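Local coordinates for protein DNA alpha-glucosyltransferase (Enterobacteria phage T4, PDB 1YA6) that belongs to the GT-B glycosyltransferases and folds into two Rossmann-like domains that face each other across a cleft, with UDP and DNA bound in this model, at residues R306-T311 with Y385-S390; Q178-I183 with S391-E396; T210-Y215 with Q295-N300; S51-K56 with Y278-M283. All blocks are in the same frame, centred on the assembly; numbering follows the deposited sequence.

Contact 1: R306-T311 with Y385-S390. With UDP (uridine-5'-diphosphate), chain I; NCO (cobalt hexammine(III)), chain F.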
# COMPACT_ATOMS: atom_id res chain seq x y z
N ARG C 306 8.41 11.53 0.50
CA ARG C 306 8.80 10.73 -0.67
C ARG C 306 8.01 9.44 -0.80
O ARG C 306 8.08 8.76 -1.81
CB ARG C 306 10.28 10.35 -0.61
CG ARG C 306 11.27 11.50 -0.55
CD ARG C 306 12.68 10.95 -0.54
NE ARG C 306 12.89 10.03 0.57
CZ ARG C 306 13.93 9.20 0.69
NH1 ARG C 306 14.02 8.41 1.75
NH2 ARG C 306 14.87 9.16 -0.24
N SER C 307 7.24 9.11 0.23
CA SER C 307 6.49 7.86 0.23
C SER C 307 5.21 7.78 -0.59
O SER C 307 4.24 8.49 -0.33
CB SER C 307 6.15 7.46 1.67
OG SER C 307 7.32 7.40 2.47
N LEU C 308 5.23 6.92 -1.60
CA LEU C 308 4.03 6.68 -2.38
C LEU C 308 3.44 5.46 -1.68
O LEU C 308 4.08 4.90 -0.77
CB LEU C 308 4.36 6.34 -3.84
CG LEU C 308 4.52 7.49 -4.82
CD1 LEU C 308 4.71 6.91 -6.23
CD2 LEU C 308 3.28 8.40 -4.79
N GLU C 309 2.25 5.04 -2.08
CA GLU C 309 1.58 3.89 -1.48
C GLU C 309 1.66 2.64 -2.36
O GLU C 309 1.75 2.74 -3.58
CB GLU C 309 0.12 4.23 -1.23
CG GLU C 309 -0.04 5.43 -0.32
CD GLU C 309 -1.49 5.69 0.00
OE1 GLU C 309 -2.19 6.24 -0.87
OE2 GLU C 309 -1.92 5.33 1.12
N TYR C 310 1.64 1.47 -1.74
CA TYR C 310 1.72 0.25 -2.51
C TYR C 310 0.85 0.22 -3.77
O TYR C 310 1.33 -0.18 -4.83
CB TYR C 310 1.44 -0.97 -1.62
CG TYR C 310 2.68 -1.28 -0.83
CD1 TYR C 310 2.72 -1.14 0.56
CD2 TYR C 310 3.86 -1.56 -1.50
CE1 TYR C 310 3.93 -1.25 1.24
CE2 TYR C 310 5.06 -1.67 -0.83
CZ TYR C 310 5.10 -1.51 0.53
OH TYR C 310 6.34 -1.55 1.14
N THR C 311 -0.41 0.64 -3.67
CA THR C 311 -1.29 0.64 -4.83
C THR C 311 -0.80 1.59 -5.91
O THR C 311 -1.19 1.47 -7.06
CB THR C 311 -2.74 1.02 -4.48
OG1 THR C 311 -2.74 2.24 -3.73
CG2 THR C 311 -3.40 -0.10 -3.68
N TYR C 385 10.01 2.75 -10.70
CA TYR C 385 11.08 1.81 -10.37
C TYR C 385 12.21 2.59 -9.68
O TYR C 385 12.65 2.22 -8.60
CB TYR C 385 11.62 1.16 -11.64
CG TYR C 385 12.96 0.46 -11.46
CD1 TYR C 385 13.04 -0.82 -10.91
CD2 TYR C 385 14.15 1.12 -11.78
CE1 TYR C 385 14.27 -1.42 -10.66
CE2 TYR C 385 15.38 0.53 -11.54
CZ TYR C 385 15.43 -0.74 -10.98
OH TYR C 385 16.65 -1.32 -10.71
N GLN C 386 12.67 3.66 -10.32
CA GLN C 386 13.74 4.48 -9.75
C GLN C 386 13.32 5.09 -8.43
O GLN C 386 14.17 5.42 -7.59
CB GLN C 386 14.12 5.63 -10.69
CG GLN C 386 14.98 5.25 -11.88
CD GLN C 386 16.39 4.86 -11.48
OE1 GLN C 386 16.98 3.96 -12.07
NE2 GLN C 386 16.94 5.54 -10.47
N HIS C 387 12.01 5.25 -8.24
CA HIS C 387 11.54 5.90 -7.03
C HIS C 387 11.35 5.09 -5.76
O HIS C 387 11.68 5.57 -4.67
CB HIS C 387 10.23 6.65 -7.31
CG HIS C 387 9.78 7.53 -6.18
ND1 HIS C 387 8.62 7.30 -5.47
CD2 HIS C 387 10.37 8.61 -5.61
CE1 HIS C 387 8.52 8.19 -4.51
NE2 HIS C 387 9.56 9.00 -4.56
N GLN C 388 10.84 3.87 -5.88
CA GLN C 388 10.57 3.08 -4.69
C GLN C 388 10.79 1.58 -4.83
O GLN C 388 10.14 0.79 -4.13
CB GLN C 388 9.13 3.36 -4.26
CG GLN C 388 8.91 3.44 -2.78
CD GLN C 388 7.63 4.18 -2.45
OE1 GLN C 388 7.51 5.39 -2.71
NE2 GLN C 388 6.65 3.47 -1.89
N ASP C 389 11.70 1.16 -5.71
CA ASP C 389 11.94 -0.26 -5.83
C ASP C 389 12.73 -0.72 -4.61
O ASP C 389 13.53 0.04 -4.05
CB ASP C 389 12.72 -0.61 -7.09
CG ASP C 389 12.83 -2.10 -7.30
OD1 ASP C 389 11.83 -2.72 -7.72
OD2 ASP C 389 13.91 -2.67 -7.03
N SER C 390 12.50 -1.96 -4.20
CA SER C 390 13.19 -2.52 -3.05
C SER C 390 14.70 -2.43 -3.18
O SER C 390 15.40 -2.12 -2.21
CB SER C 390 12.77 -3.97 -2.85
OG SER C 390 11.42 -4.07 -2.44
N1 UDP I . -4.78 -4.65 -1.08
C2 UDP I . -5.21 -5.94 -1.29
N3 UDP I . -6.56 -6.13 -1.13
C4 UDP I . -7.51 -5.18 -0.82
C5 UDP I . -6.98 -3.86 -0.65
C6 UDP I . -5.67 -3.65 -0.78
O2 UDP I . -4.45 -6.84 -1.60
O4 UDP I . -8.69 -5.51 -0.70
C1' UDP I . -3.34 -4.41 -1.16
C2' UDP I . -2.95 -3.29 -2.12
O2' UDP I . -2.76 -3.83 -3.41
C3' UDP I . -1.66 -2.78 -1.49
C4' UDP I . -1.92 -2.95 0.01
O4' UDP I . -2.91 -4.01 0.12
O3' UDP I . -0.57 -3.60 -1.88
C5' UDP I . -2.44 -1.72 0.72
O5' UDP I . -1.38 -0.79 0.93
PA UDP I . -1.48 0.72 0.40
O1A UDP I . -0.22 1.40 0.79
O2A UDP I . -1.88 0.68 -1.03
O3A UDP I . -2.73 1.39 1.22
PB UDP I . -3.30 1.15 2.74
O1B UDP I . -3.62 2.49 3.29
O2B UDP I . -4.36 0.11 2.66
O3B UDP I . -2.06 0.55 3.54
CO NCO F . -0.27 3.86 4.57
N1 NCO F . -0.83 2.82 2.95
N2 NCO F . 1.59 3.97 3.83
N3 NCO F . -0.77 5.51 3.59
N4 NCO F . 0.30 4.92 6.15
N5 NCO F . -2.14 3.73 5.31
N6 NCO F . 0.20 2.14 5.51
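The side-chain amide of Gln-388 faces the backbone of Leu-308 and pairs with both of its polar atoms. Leu-308 N donates to Gln-388 OE1 at 3.0 Å. This bond is nearly straight and meets OE1 on a lone pair, in the plane of the side-chain carbonyl. In return, Gln-388 NE2 donates to Leu-308 O at 3.1 Å. The acceptor is in the amide plane of Gln-388, but NE2 stands 60° out of the carbonyl plane of Leu-308. NE2 also bonds Pro-179 O, so both ends of the amide are held and its rotation is fixed. In this GT-B fold the 306-311 loop leads into helix 310-318, whose first turn meets the UDP phosphate. There Tyr-310 N bonds UDP O1A and Thr-311 N bonds UDP O2A. The helix start would probably favour this negative charge. His-387 crosses the Leu-308 side chain at about a right angle, with Leu-308 CD1 4.0 Å from His-387 ND1. CG of His-387 is anti to the backbone N (chi1 -171°), which carries the ring toward the loop. The Glu-309 side chain starts away from 385-390. Its extended chain brings OE2 to 2.7 Å from N3 of cobalt hexammine.

Contact 2: Q178-I183 with S391-E396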
# COMPACT_ATOMS: atom_id res chain seq x y z
N GLN C 178 10.77 4.97 2.71
CA GLN C 178 9.71 4.80 1.74
C GLN C 178 9.41 3.30 1.76
O GLN C 178 10.33 2.48 1.82
CB GLN C 178 10.19 5.20 0.34
CG GLN C 178 10.61 6.67 0.19
CD GLN C 178 11.27 6.95 -1.15
OE1 GLN C 178 10.69 6.67 -2.21
NE2 GLN C 178 12.47 7.49 -1.12
N PRO C 179 8.12 2.93 1.75
CA PRO C 179 7.72 1.52 1.76
C PRO C 179 7.96 0.94 0.37
O PRO C 179 7.11 1.04 -0.52
CB PRO C 179 6.24 1.60 2.14
CG PRO C 179 5.81 2.88 1.50
CD PRO C 179 6.96 3.83 1.78
N PRO C 180 9.13 0.32 0.17
CA PRO C 180 9.51 -0.26 -1.12
C PRO C 180 8.72 -1.48 -1.57
O PRO C 180 7.95 -2.06 -0.82
CB PRO C 180 11.00 -0.59 -0.95
CG PRO C 180 11.35 -0.16 0.51
CD PRO C 180 10.03 -0.17 1.23
N MET C 181 8.95 -1.84 -2.83
CA MET C 181 8.35 -3.00 -3.47
C MET C 181 9.27 -3.42 -4.62
O MET C 181 9.96 -2.58 -5.21
CB MET C 181 6.96 -2.67 -4.03
CG MET C 181 6.34 -3.85 -4.74
SD MET C 181 4.68 -3.58 -5.37
CE MET C 181 5.02 -3.04 -7.06
N ASP C 182 9.29 -4.71 -4.91
CA ASP C 182 10.10 -5.24 -6.01
C ASP C 182 9.28 -5.07 -7.29
O ASP C 182 8.61 -6.01 -7.75
CB ASP C 182 10.42 -6.72 -5.78
CG ASP C 182 11.39 -7.29 -6.80
OD1 ASP C 182 11.65 -6.62 -7.83
OD2 ASP C 182 11.90 -8.41 -6.58
N ILE C 183 9.33 -3.87 -7.85
CA ILE C 183 8.61 -3.54 -9.07
C ILE C 183 9.06 -4.39 -10.25
O ILE C 183 8.27 -4.70 -11.14
CB ILE C 183 8.79 -2.06 -9.42
CG1 ILE C 183 8.26 -1.20 -8.26
CG2 ILE C 183 8.06 -1.75 -10.73
CD1 ILE C 183 8.48 0.30 -8.42
N SER C 391 15.19 -2.70 -4.38
CA SER C 391 16.63 -2.67 -4.64
C SER C 391 17.28 -1.41 -4.11
O SER C 391 18.33 -1.48 -3.49
CB SER C 391 16.90 -2.79 -6.14
OG SER C 391 16.44 -1.63 -6.82
N PHE C 392 16.65 -0.27 -4.34
CA PHE C 392 17.21 1.00 -3.88
C PHE C 392 16.86 1.35 -2.43
O PHE C 392 17.74 1.63 -1.62
CB PHE C 392 16.74 2.16 -4.77
CG PHE C 392 17.03 1.98 -6.23
CD1 PHE C 392 18.34 1.88 -6.70
CD2 PHE C 392 15.99 1.92 -7.15
CE1 PHE C 392 18.61 1.72 -8.07
CE2 PHE C 392 16.24 1.77 -8.51
CZ PHE C 392 17.56 1.67 -8.97
N CYS C 393 15.56 1.33 -2.11
CA CYS C 393 15.08 1.73 -0.79
C CYS C 393 15.47 0.91 0.42
O CYS C 393 15.80 1.47 1.47
CB CYS C 393 13.57 1.85 -0.83
SG CYS C 393 13.01 3.03 -2.06
N PHE C 394 15.41 -0.42 0.29
CA PHE C 394 15.77 -1.26 1.42
C PHE C 394 17.27 -1.21 1.67
O PHE C 394 17.71 -1.31 2.81
CB PHE C 394 15.29 -2.70 1.19
CG PHE C 394 13.86 -2.92 1.57
CD1 PHE C 394 12.89 -3.21 0.61
CD2 PHE C 394 13.45 -2.78 2.90
CE1 PHE C 394 11.55 -3.36 0.96
CE2 PHE C 394 12.11 -2.92 3.26
CZ PHE C 394 11.16 -3.21 2.30
N LYS C 395 18.04 -1.05 0.60
CA LYS C 395 19.50 -0.96 0.71
C LYS C 395 19.77 0.32 1.48
O LYS C 395 20.64 0.40 2.34
CB LYS C 395 20.14 -0.90 -0.69
CG LYS C 395 21.67 -0.91 -0.70
CD LYS C 395 22.23 -2.31 -0.41
CE LYS C 395 23.07 -2.34 0.88
NZ LYS C 395 24.21 -1.36 0.87
N GLU C 396 18.98 1.33 1.17
CA GLU C 396 19.06 2.64 1.82
C GLU C 396 18.83 2.42 3.32
O GLU C 396 19.68 2.77 4.15
CB GLU C 396 17.96 3.51 1.23
CG GLU C 396 18.11 5.01 1.29
CD GLU C 396 17.29 5.67 0.18
OE1 GLU C 396 17.71 5.55 -1.00
OE2 GLU C 396 16.23 6.28 0.47
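Pro-180 presses its ring against Cys-393 and Phe-394, two consecutive residues of helix 390-402. Pro-180 CB starts the contact, at 3.4 Å from Phe-394 CE1. Pro-180 CG comes next and touches both residues. It is 3.3 Å from Cys-393 CB and sits over one face of the Phe-394 ring, in a CH-pi contact. Here Pro-180 CG is 3.4 Å from the ring centroid, 20° off the normal, on the CE1 side. Pro-180 CD then turns toward the ring's far end and meets Phe-394 CZ at 3.4 Å. Phe-394 has CG beside its own backbone N (chi1 -84°), which swings the ring from the flank of the helix to the proline. The ring also meets Trp-29 of helix 18-32. Pro-180 O accepts a hydrogen bond from Tyr-310 OH. The proline belongs to the link that leaves strand 174-176, the last of the N-terminal sheet. Its packing against the C-terminal helix fits the GT-B fold, in which the chain end crosses back to the N-terminal domain.

Contact 3: T210-Y215 with Q295-N300. With UDP (uridine-5'-diphosphate), chain I; nucleotides of chain A.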
# COMPACT_ATOMS: atom_id res chain seq x y z
N THR C 210 -12.38 8.13 2.65
CA THR C 210 -12.41 9.29 1.78
C THR C 210 -11.14 9.79 1.09
O THR C 210 -11.21 10.21 -0.07
CB THR C 210 -13.05 10.44 2.52
OG1 THR C 210 -12.41 10.59 3.79
CG2 THR C 210 -14.53 10.14 2.71
N TRP C 211 -9.99 9.77 1.75
CA TRP C 211 -8.79 10.25 1.07
C TRP C 211 -8.23 9.30 -0.01
O TRP C 211 -7.23 9.62 -0.65
CB TRP C 211 -7.69 10.63 2.08
CG TRP C 211 -7.36 9.58 3.07
CD1 TRP C 211 -8.01 9.32 4.24
CD2 TRP C 211 -6.29 8.62 2.97
NE1 TRP C 211 -7.41 8.26 4.88
CE2 TRP C 211 -6.36 7.81 4.13
CE3 TRP C 211 -5.29 8.37 2.02
CZ2 TRP C 211 -5.45 6.77 4.37
CZ3 TRP C 211 -4.39 7.33 2.26
CH2 TRP C 211 -4.47 6.54 3.42
N LYS C 212 -8.86 8.15 -0.22
CA LYS C 212 -8.41 7.25 -1.27
C LYS C 212 -9.05 7.75 -2.57
O LYS C 212 -8.79 7.24 -3.66
CB LYS C 212 -8.87 5.81 -1.00
CG LYS C 212 -8.25 5.13 0.22
CD LYS C 212 -6.75 4.98 0.07
CE LYS C 212 -6.15 4.11 1.17
NZ LYS C 212 -4.69 3.85 0.93
N GLY C 213 -9.91 8.75 -2.44
CA GLY C 213 -10.57 9.33 -3.59
C GLY C 213 -11.66 8.52 -4.28
O GLY C 213 -11.77 8.58 -5.51
N PHE C 214 -12.49 7.78 -3.54
CA PHE C 214 -13.53 7.00 -4.20
C PHE C 214 -14.70 7.82 -4.72
O PHE C 214 -15.37 7.42 -5.66
CB PHE C 214 -14.04 5.86 -3.31
CG PHE C 214 -14.63 6.29 -2.00
CD1 PHE C 214 -13.84 6.38 -0.85
CD2 PHE C 214 -16.00 6.54 -1.90
CE1 PHE C 214 -14.41 6.70 0.38
CE2 PHE C 214 -16.58 6.86 -0.66
CZ PHE C 214 -15.78 6.94 0.48
N TYR C 215 -14.95 8.97 -4.12
CA TYR C 215 -16.03 9.82 -4.60
C TYR C 215 -15.61 10.40 -5.95
O TYR C 215 -16.34 10.28 -6.93
CB TYR C 215 -16.32 10.95 -3.60
CG TYR C 215 -17.18 10.53 -2.44
CD1 TYR C 215 -16.72 10.67 -1.13
CD2 TYR C 215 -18.44 9.98 -2.64
CE1 TYR C 215 -17.50 10.29 -0.05
CE2 TYR C 215 -19.23 9.59 -1.56
CZ TYR C 215 -18.75 9.75 -0.28
OH TYR C 215 -19.52 9.35 0.79
N GLN C 295 -5.45 5.66 -8.87
CA GLN C 295 -4.99 5.71 -7.49
C GLN C 295 -5.07 7.20 -7.14
O GLN C 295 -4.15 7.97 -7.40
CB GLN C 295 -3.55 5.19 -7.37
CG GLN C 295 -3.25 4.52 -6.05
CD GLN C 295 -3.20 5.50 -4.89
OE1 GLN C 295 -3.66 6.64 -5.00
NE2 GLN C 295 -2.64 5.04 -3.76
N LEU C 296 -6.20 7.59 -6.55
CA LEU C 296 -6.47 8.98 -6.22
C LEU C 296 -6.35 9.37 -4.75
O LEU C 296 -7.20 10.08 -4.23
CB LEU C 296 -7.88 9.33 -6.72
CG LEU C 296 -8.27 8.70 -8.07
CD1 LEU C 296 -9.76 8.86 -8.31
CD2 LEU C 296 -7.47 9.33 -9.20
N SER C 297 -5.29 8.91 -4.09
CA SER C 297 -5.07 9.25 -2.69
C SER C 297 -4.62 10.69 -2.60
O SER C 297 -3.78 11.13 -3.39
CB SER C 297 -4.01 8.33 -2.08
OG SER C 297 -4.50 7.00 -2.01
N LYS C 298 -5.15 11.41 -1.62
CA LYS C 298 -4.86 12.83 -1.44
C LYS C 298 -4.42 13.18 -0.03
O LYS C 298 -5.11 13.93 0.66
CB LYS C 298 -6.12 13.61 -1.80
CG LYS C 298 -7.02 12.84 -2.78
CD LYS C 298 -8.47 13.35 -2.85
CE LYS C 298 -9.25 13.08 -1.56
NZ LYS C 298 -10.69 13.40 -1.71
N LEU C 299 -3.28 12.66 0.41
CA LEU C 299 -2.81 12.96 1.77
C LEU C 299 -2.24 14.38 1.96
O LEU C 299 -1.65 14.95 1.04
CB LEU C 299 -1.77 11.94 2.21
CG LEU C 299 -2.29 10.67 2.89
CD1 LEU C 299 -1.11 9.87 3.38
CD2 LEU C 299 -3.21 11.02 4.06
N ASN C 300 -2.41 14.92 3.17
CA ASN C 300 -1.94 16.26 3.53
C ASN C 300 -0.41 16.35 3.55
O ASN C 300 0.26 15.51 4.15
CB ASN C 300 -2.52 16.65 4.90
CG ASN C 300 -2.64 18.15 5.09
OD1 ASN C 300 -1.64 18.86 5.24
ND2 ASN C 300 -3.88 18.65 5.07
N1 UDP I . -4.78 -4.65 -1.08
C2 UDP I . -5.21 -5.94 -1.29
N3 UDP I . -6.56 -6.13 -1.13
C4 UDP I . -7.51 -5.18 -0.82
C5 UDP I . -6.98 -3.86 -0.65
C6 UDP I . -5.67 -3.65 -0.78
O2 UDP I . -4.45 -6.84 -1.60
O4 UDP I . -8.69 -5.51 -0.70
C1' UDP I . -3.34 -4.41 -1.16
C2' UDP I . -2.95 -3.29 -2.12
O2' UDP I . -2.76 -3.83 -3.41
C3' UDP I . -1.66 -2.78 -1.49
C4' UDP I . -1.92 -2.95 0.01
O4' UDP I . -2.91 -4.01 0.12
O3' UDP I . -0.57 -3.60 -1.88
C5' UDP I . -2.44 -1.72 0.72
O5' UDP I . -1.38 -0.79 0.93
PA UDP I . -1.48 0.72 0.40
O1A UDP I . -0.22 1.40 0.79
O2A UDP I . -1.88 0.68 -1.03
O3A UDP I . -2.73 1.39 1.22
PB UDP I . -3.30 1.15 2.74
O1B UDP I . -3.62 2.49 3.29
O2B UDP I . -4.36 0.11 2.66
O3B UDP I . -2.06 0.55 3.54
P DC A 4 -9.89 12.95 4.72
OP1 DC A 4 -8.45 13.28 4.59
OP2 DC A 4 -10.69 12.60 3.51
O5' DC A 4 -10.02 11.79 5.79
C5' DC A 4 -9.50 12.02 7.09
C4' DC A 4 -10.11 11.07 8.09
O4' DC A 4 -11.52 11.37 8.24
C3' DC A 4 -10.01 9.58 7.74
O3' DC A 4 -9.49 8.88 8.86
C2' DC A 4 -11.46 9.17 7.55
C1' DC A 4 -12.18 10.15 8.47
N1 DC A 4 -13.62 10.32 8.17
C2 DC A 4 -14.54 9.99 9.14
O2 DC A 4 -14.14 9.70 10.28
N3 DC A 4 -15.85 10.00 8.83
C4 DC A 4 -16.24 10.36 7.62
N4 DC A 4 -17.55 10.34 7.35
C5 DC A 4 -15.32 10.75 6.62
C6 DC A 4 -14.03 10.73 6.94
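Trp-211 and Lys-298 meet through the backbone, where this contact is tightest. Lys-298 N donates to Trp-211 O at 2.9 Å, in the carbonyl plane. The same oxygen receives a CA-H...O contact from Ser-297 CA at 3.0 Å. Next to it, Gly-213 has positive phi, and its CA makes a CA-H...O contact with Leu-296 O at 3.5 Å. The indole of Trp-211 is packed on both faces. Leu-299 CD2 sits over the six-membered ring, 4.2 Å from its centroid, and Lys-212 CD lies over the opposite face. Lys-212 bends at its second torsion (chi2 -63°) and leads away to the buried ligand side. Its NZ bonds UDP O1B at 2.9 Å and forms a salt bridge with Glu-309. The looser side is the partly exposed one. Here the long chain of Lys-298 passes Thr-210 O, with NZ 3.6 Å away, and its amine bonds Gln-216 instead. Thr-210 turns to the DNA, and its OG1 donates to OP2 of DC4 of chain A at 2.7 Å. The contact thus joins the 3-10 turn that leads into helix 214-225 to the loop after strand 290-295, in the second Rossmann-like domain, where the UDP diphosphate site lies beside the DNA.

Contact 4: S51-K56 with Y278-M283. With UDP (uridine-5'-diphosphate), chain I.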
# COMPACT_ATOMS: atom_id res chain seq x y z
N SER C 51 -6.51 -12.67 3.99
CA SER C 51 -6.14 -13.46 2.82
C SER C 51 -5.79 -12.66 1.55
O SER C 51 -5.70 -13.22 0.46
CB SER C 51 -7.27 -14.45 2.49
OG SER C 51 -7.64 -15.20 3.64
N SER C 52 -5.59 -11.35 1.69
CA SER C 52 -5.27 -10.52 0.53
C SER C 52 -3.86 -10.72 -0.01
O SER C 52 -3.60 -10.51 -1.19
CB SER C 52 -5.50 -9.04 0.85
OG SER C 52 -6.89 -8.77 0.94
N HIS C 53 -2.94 -11.10 0.87
CA HIS C 53 -1.56 -11.34 0.47
C HIS C 53 -1.25 -12.78 0.85
O HIS C 53 -1.87 -13.34 1.76
CB HIS C 53 -0.60 -10.38 1.17
CG HIS C 53 -0.83 -8.94 0.82
ND1 HIS C 53 -1.73 -8.14 1.50
CD2 HIS C 53 -0.31 -8.17 -0.16
CE1 HIS C 53 -1.76 -6.94 0.94
NE2 HIS C 53 -0.90 -6.93 -0.07
N ASP C 54 -0.30 -13.38 0.14
CA ASP C 54 0.08 -14.76 0.40
C ASP C 54 1.16 -14.78 1.50
O ASP C 54 2.28 -14.29 1.30
CB ASP C 54 0.60 -15.39 -0.90
CG ASP C 54 0.45 -16.91 -0.92
OD1 ASP C 54 -0.34 -17.44 -0.10
OD2 ASP C 54 1.12 -17.56 -1.76
N HIS C 55 0.82 -15.37 2.65
CA HIS C 55 1.75 -15.41 3.77
C HIS C 55 1.57 -16.60 4.70
O HIS C 55 2.48 -16.95 5.45
CB HIS C 55 1.55 -14.15 4.62
CG HIS C 55 0.25 -14.14 5.36
ND1 HIS C 55 0.05 -14.89 6.50
CD2 HIS C 55 -0.93 -13.55 5.08
CE1 HIS C 55 -1.21 -14.76 6.89
NE2 HIS C 55 -1.82 -13.95 6.04
N LYS C 56 0.37 -17.18 4.68
CA LYS C 56 0.01 -18.30 5.55
C LYS C 56 1.04 -19.41 5.72
O LYS C 56 1.28 -19.88 6.83
CB LYS C 56 -1.33 -18.87 5.10
CG LYS C 56 -2.44 -17.81 5.04
CD LYS C 56 -3.76 -18.37 4.54
CE LYS C 56 -4.79 -17.26 4.36
NZ LYS C 56 -6.08 -17.81 3.82
N TYR C 278 -10.20 -7.60 -2.11
CA TYR C 278 -9.69 -8.46 -3.16
C TYR C 278 -8.32 -9.08 -2.88
O TYR C 278 -7.57 -8.61 -2.02
CB TYR C 278 -9.61 -7.61 -4.43
CG TYR C 278 -8.58 -6.52 -4.32
CD1 TYR C 278 -7.22 -6.81 -4.39
CD2 TYR C 278 -8.96 -5.19 -4.17
CE1 TYR C 278 -6.27 -5.80 -4.33
CE2 TYR C 278 -8.01 -4.18 -4.10
CZ TYR C 278 -6.68 -4.49 -4.18
OH TYR C 278 -5.74 -3.49 -4.16
N ILE C 279 -8.01 -10.15 -3.62
CA ILE C 279 -6.74 -10.85 -3.50
C ILE C 279 -5.71 -10.04 -4.29
O ILE C 279 -5.95 -9.70 -5.44
CB ILE C 279 -6.85 -12.25 -4.13
CG1 ILE C 279 -8.06 -12.98 -3.56
CG2 ILE C 279 -5.56 -13.01 -3.93
CD1 ILE C 279 -7.90 -13.40 -2.13
N ASN C 280 -4.57 -9.73 -3.69
CA ASN C 280 -3.58 -8.92 -4.38
C ASN C 280 -3.09 -9.48 -5.70
O ASN C 280 -2.97 -8.75 -6.68
CB ASN C 280 -2.37 -8.64 -3.48
CG ASN C 280 -1.38 -7.67 -4.13
OD1 ASN C 280 -0.29 -8.07 -4.56
ND2 ASN C 280 -1.76 -6.40 -4.21
N SER C 281 -2.79 -10.78 -5.74
CA SER C 281 -2.30 -11.41 -6.96
C SER C 281 -3.35 -11.30 -8.07
O SER C 281 -3.06 -10.81 -9.16
CB SER C 281 -1.95 -12.88 -6.69
OG SER C 281 -2.88 -13.47 -5.81
N GLU C 282 -4.56 -11.75 -7.78
CA GLU C 282 -5.64 -11.69 -8.76
C GLU C 282 -5.83 -10.28 -9.30
O GLU C 282 -6.06 -10.09 -10.50
CB GLU C 282 -6.94 -12.18 -8.13
CG GLU C 282 -7.04 -13.70 -8.02
CD GLU C 282 -8.16 -14.16 -7.10
OE1 GLU C 282 -9.26 -13.56 -7.14
OE2 GLU C 282 -7.94 -15.13 -6.35
N MET C 283 -5.73 -9.29 -8.42
CA MET C 283 -5.91 -7.89 -8.80
C MET C 283 -4.87 -7.48 -9.81
O MET C 283 -5.18 -6.81 -10.79
CB MET C 283 -5.83 -6.98 -7.57
CG MET C 283 -6.11 -5.49 -7.81
SD MET C 283 -4.80 -4.60 -8.64
CE MET C 283 -3.56 -4.51 -7.37
N1 UDP I . -4.78 -4.65 -1.08
C2 UDP I . -5.21 -5.94 -1.29
N3 UDP I . -6.56 -6.13 -1.13
C4 UDP I . -7.51 -5.18 -0.82
C5 UDP I . -6.98 -3.86 -0.65
C6 UDP I . -5.67 -3.65 -0.78
O2 UDP I . -4.45 -6.84 -1.60
O4 UDP I . -8.69 -5.51 -0.70
C1' UDP I . -3.34 -4.41 -1.16
C2' UDP I . -2.95 -3.29 -2.12
O2' UDP I . -2.76 -3.83 -3.41
C3' UDP I . -1.66 -2.78 -1.49
C4' UDP I . -1.92 -2.95 0.01
O4' UDP I . -2.91 -4.01 0.12
O3' UDP I . -0.57 -3.60 -1.88
C5' UDP I . -2.44 -1.72 0.72
O5' UDP I . -1.38 -0.79 0.93
PA UDP I . -1.48 0.72 0.40
O1A UDP I . -0.22 1.40 0.79
O2A UDP I . -1.88 0.68 -1.03
O3A UDP I . -2.73 1.39 1.22
PB UDP I . -3.30 1.15 2.74
O1B UDP I . -3.62 2.49 3.29
O2B UDP I . -4.36 0.11 2.66
O3B UDP I . -2.06 0.55 3.54
O HOH W 1 -2.21 -12.70 -3.24
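The uridine pocket of the GT-B cleft is built here, where Ser-52 meets Tyr-278 and Asn-280. Asn-280 N donates to Ser-52 O at 2.8 Å, in the carbonyl plane. This N-H belongs to the first turn of helix 280-288, so a loop of the other domain satisfies it. In the opposite sense, Ser-52 OG donates to Tyr-278 O at 3.0 Å, from 37° above the carbonyl plane. Tyr-278 O also takes the N3 hydrogen of UDP at 2.8 Å, and Tyr-278 N donates to UDP O4 at 2.9 Å. The backbone of Tyr-278 thus bonds both N3 and O4 of the uracil. The ring of the same residue lies against the uracil. Tyr-278 CG lies between its backbone N and carbonyl carbon (chi1 67°). With this torsion one face of the ring is turned to the uracil, UDP N3 lying 3.2 Å above it, offset toward the rim. Met-283 CG packs on the opposite face. His-53 CD2 approaches Asn-280 CB at 3.9 Å, and the edge of its ring brings CE1 to 3.3 Å from UDP O4'. Ile-279 CD1 reaches Ser-51 O at 3.4 Å. Asn-280 ND2 bonds Glu-314 of helix 310-318. His-53 rests on Lys-21 and Leu-24 of helix 18-32, while Tyr-278 and Met-283 pack on Glu-235 of strand 231-235.

Overall arrangement
From the N terminus, contact 4 opens first, at 51-56 in the N-terminal domain, and closes at 278-283 in the second domain. Contact 2 opens within that span, at 178-183, and closes last, at 391-396. The two therefore cross. Contact 3 runs from 210-215 to 295-300. It also crosses contact 4 but lies wholly inside the span of contact 2. Contact 1, from 306-311 to 385-390, opens after contact 3 has closed and is likewise enclosed by contact 2. Contacts 1 and 2 touch and bring together the 178-183 link, the 306-311 loop before helix 310-318, and the two last helices. Contacts 1, 3 and 4 all reach UDP. Contact 3 stays within the second domain, and contact 4 spans the cleft.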